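Local atomic coordinates of GIL01 gp7 (Bacillus phage pGIL01, PDB entry 6N7O), a protein that inhibits the LexA repressor of its Bacillus host, probably by binding to it. Residues I11-Q16 against I28-Q33. Sequence-based numbering, arbitrary orientation. Where two conformers were deposited one is given.
Sequences IIELSQ and IDRLMQ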
loop_
_atom_site.group_PDB
_atom_site.type_symbol
_atom_site.label_atom_id
_atom_site.label_comp_id
_atom_site.label_asym_id
_atom_site.label_seq_id
_atom_site.Cartn_x
_atom_site.Cartn_y
_atom_site.Cartn_z
ATOM N N ILE A 11 -2.755 -2.243 -6.135
ATOM C CA ILE A 11 -4.027 -1.529 -6.211
ATOM C C ILE A 11 -5.087 -2.389 -6.894
ATOM O O ILE A 11 -6.252 -2.423 -6.468
ATOM C CB ILE A 11 -3.837 -0.182 -6.931
ATOM C CG1 ILE A 11 -2.998 0.758 -6.068
ATOM C CG2 ILE A 11 -5.175 0.465 -7.246
ATOM C CD1 ILE A 11 -2.486 1.986 -6.824
ATOM N N ILE A 12 -4.710 -3.087 -7.965
ATOM C CA ILE A 12 -5.659 -3.968 -8.648
ATOM C C ILE A 12 -6.082 -5.104 -7.720
ATOM O O ILE A 12 -7.269 -5.458 -7.653
ATOM C CB ILE A 12 -5.050 -4.503 -9.957
ATOM C CG1 ILE A 12 -4.819 -3.354 -10.935
ATOM C CG2 ILE A 12 -5.971 -5.557 -10.607
ATOM C CD1 ILE A 12 -3.950 -3.732 -12.085
ATOM N N GLU A 13 -5.120 -5.696 -7.000
ATOM C CA GLU A 13 -5.449 -6.757 -6.052
ATOM C C GLU A 13 -6.485 -6.298 -5.031
ATOM O O GLU A 13 -7.397 -7.056 -4.686
ATOM C CB GLU A 13 -4.182 -7.256 -5.345
ATOM C CG GLU A 13 -4.457 -8.388 -4.371
ATOM C CD GLU A 13 -3.249 -8.744 -3.495
ATOM O OE1 GLU A 13 -3.417 -9.585 -2.602
ATOM O OE2 GLU A 13 -2.141 -8.189 -3.705
ATOM N N LEU A 14 -6.348 -5.072 -4.506
ATOM C CA LEU A 14 -7.361 -4.547 -3.598
ATOM C C LEU A 14 -8.679 -4.312 -4.324
ATOM O O LEU A 14 -9.746 -4.731 -3.859
ATOM C CB LEU A 14 -6.858 -3.249 -2.954
ATOM C CG LEU A 14 -5.594 -3.380 -2.106
ATOM C CD1 LEU A 14 -4.980 -2.015 -1.790
ATOM C CD2 LEU A 14 -5.888 -4.135 -0.816
ATOM N N SER A 15 -8.616 -3.675 -5.490
ATOM C CA SER A 15 -9.831 -3.263 -6.187
ATOM C C SER A 15 -10.684 -4.451 -6.604
ATOM O O SER A 15 -11.914 -4.349 -6.653
ATOM C CB SER A 15 -9.451 -2.422 -7.405
ATOM O OG SER A 15 -8.718 -1.281 -7.003
ATOM N N GLN A 16 -10.053 -5.584 -6.912
ATOM C CA GLN A 16 -10.804 -6.726 -7.418
ATOM C C GLN A 16 -11.519 -7.497 -6.317
ATOM O O GLN A 16 -12.409 -8.291 -6.624
ATOM C CB GLN A 16 -9.875 -7.666 -8.184
ATOM C CG GLN A 16 -8.892 -8.414 -7.295
ATOM C CD GLN A 16 -7.840 -9.176 -8.094
ATOM O OE1 GLN A 16 -7.663 -8.946 -9.291
ATOM N NE2 GLN A 16 -7.143 -10.088 -7.431
ATOM N N ILE A 28 0.526 -3.695 5.064
ATOM C CA ILE A 28 1.919 -3.364 5.357
ATOM C C ILE A 28 2.855 -4.381 4.713
ATOM O O ILE A 28 3.851 -4.015 4.080
ATOM C CB ILE A 28 2.129 -3.291 6.875
ATOM C CG1 ILE A 28 1.435 -2.043 7.439
ATOM C CG2 ILE A 28 3.625 -3.353 7.217
ATOM C CD1 ILE A 28 1.417 -1.997 8.959
ATOM N N ASP A 29 2.551 -5.674 4.870
ATOM C CA ASP A 29 3.383 -6.708 4.255
ATOM C C ASP A 29 3.506 -6.482 2.753
ATOM O O ASP A 29 4.601 -6.567 2.192
ATOM C CB ASP A 29 2.813 -8.101 4.522
ATOM C CG ASP A 29 3.095 -8.601 5.932
ATOM O OD1 ASP A 29 3.868 -7.959 6.674
ATOM O OD2 ASP A 29 2.540 -9.661 6.298
ATOM N N ARG A 30 2.387 -6.193 2.085
ATOM C CA ARG A 30 2.424 -6.049 0.628
ATOM C C ARG A 30 3.218 -4.816 0.206
ATOM O O ARG A 30 3.963 -4.857 -0.787
ATOM C CB ARG A 30 1.008 -5.985 0.060
ATOM C CG ARG A 30 0.241 -7.285 0.217
ATOM C CD ARG A 30 0.674 -8.342 -0.793
ATOM N NE ARG A 30 0.240 -8.001 -2.151
ATOM C CZ ARG A 30 1.071 -7.636 -3.123
ATOM N NH1 ARG A 30 2.371 -7.564 -2.883
ATOM N NH2 ARG A 30 0.609 -7.342 -4.335
ATOM N N LEU A 31 3.051 -3.703 0.926
ATOM C CA LEU A 31 3.780 -2.490 0.575
ATOM C C LEU A 31 5.276 -2.666 0.818
ATOM O O LEU A 31 6.099 -2.126 0.072
ATOM C CB LEU A 31 3.237 -1.298 1.361
ATOM C CG LEU A 31 1.808 -0.870 1.004
ATOM C CD1 LEU A 31 1.328 0.230 1.911
ATOM C CD2 LEU A 31 1.761 -0.419 -0.456
ATOM N N MET A 32 5.656 -3.419 1.850
ATOM C CA MET A 32 7.072 -3.706 2.024
ATOM C C MET A 32 7.603 -4.561 0.885
ATOM O O MET A 32 8.763 -4.409 0.487
ATOM C CB MET A 32 7.309 -4.378 3.371
ATOM C CG MET A 32 7.067 -3.429 4.523
ATOM S SD MET A 32 7.538 -4.148 6.094
ATOM C CE MET A 32 9.260 -4.516 5.773
ATOM N N GLN A 33 6.766 -5.441 0.329
ATOM C CA GLN A 33 7.170 -6.162 -0.869
ATOM C C GLN A 33 7.300 -5.222 -2.058
ATOM O O GLN A 33 8.239 -5.340 -2.851
ATOM C CB GLN A 33 6.174 -7.270 -1.182
ATOM C CG GLN A 33 6.128 -8.373 -0.139
ATOM C CD GLN A 33 5.106 -9.450 -0.482
ATOM O OE1 GLN A 33 3.986 -9.157 -0.903
ATOM N NE2 GLN A 33 5.496 -10.706 -0.315
#
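E13 and R30 join the two helices through a salt bridge at the protein surface. One carboxylate oxygen takes both bonds. E13 OE2 accepts from R30 NE at 2.8 Å and from R30 NH2 at 2.9 Å, so the arginine grips side-on with two nitrogens on a single atom. Both bonds are bent, at 148° and 140°. OE2 lies at the guanidinium edge, in its plane. It meets NE with its syn lone pair and NH2 nearly along the C-O axis. The carboxylate and guanidinium planes are 26° apart, nearly coplanar. E13 gets there by stretching out: CG is anti to the backbone N and the chain is extended beyond it. R30 instead folds at chi2 and chi3, which turns its NE edge to the acid.

Two further bonds steady the pair. R30 NH1 donates to Q33 OE1 at 3.0 Å, and E13 OE1 is hydrogen-bonded to Y26 OH. The shared OE2 is the tight part. Around it the contact is loose: the nearest CA atoms, of E13 and R30, are 10.3 Å apart, only 79 Å² is buried, and both residues are partly exposed. R30 also packs on F10. The bridge thus ties helix 2-16 to helix 24-34, joined in sequence through short strand 21-23, while I11 and L14 pack against L31 and V27, respectively, of the second subunit.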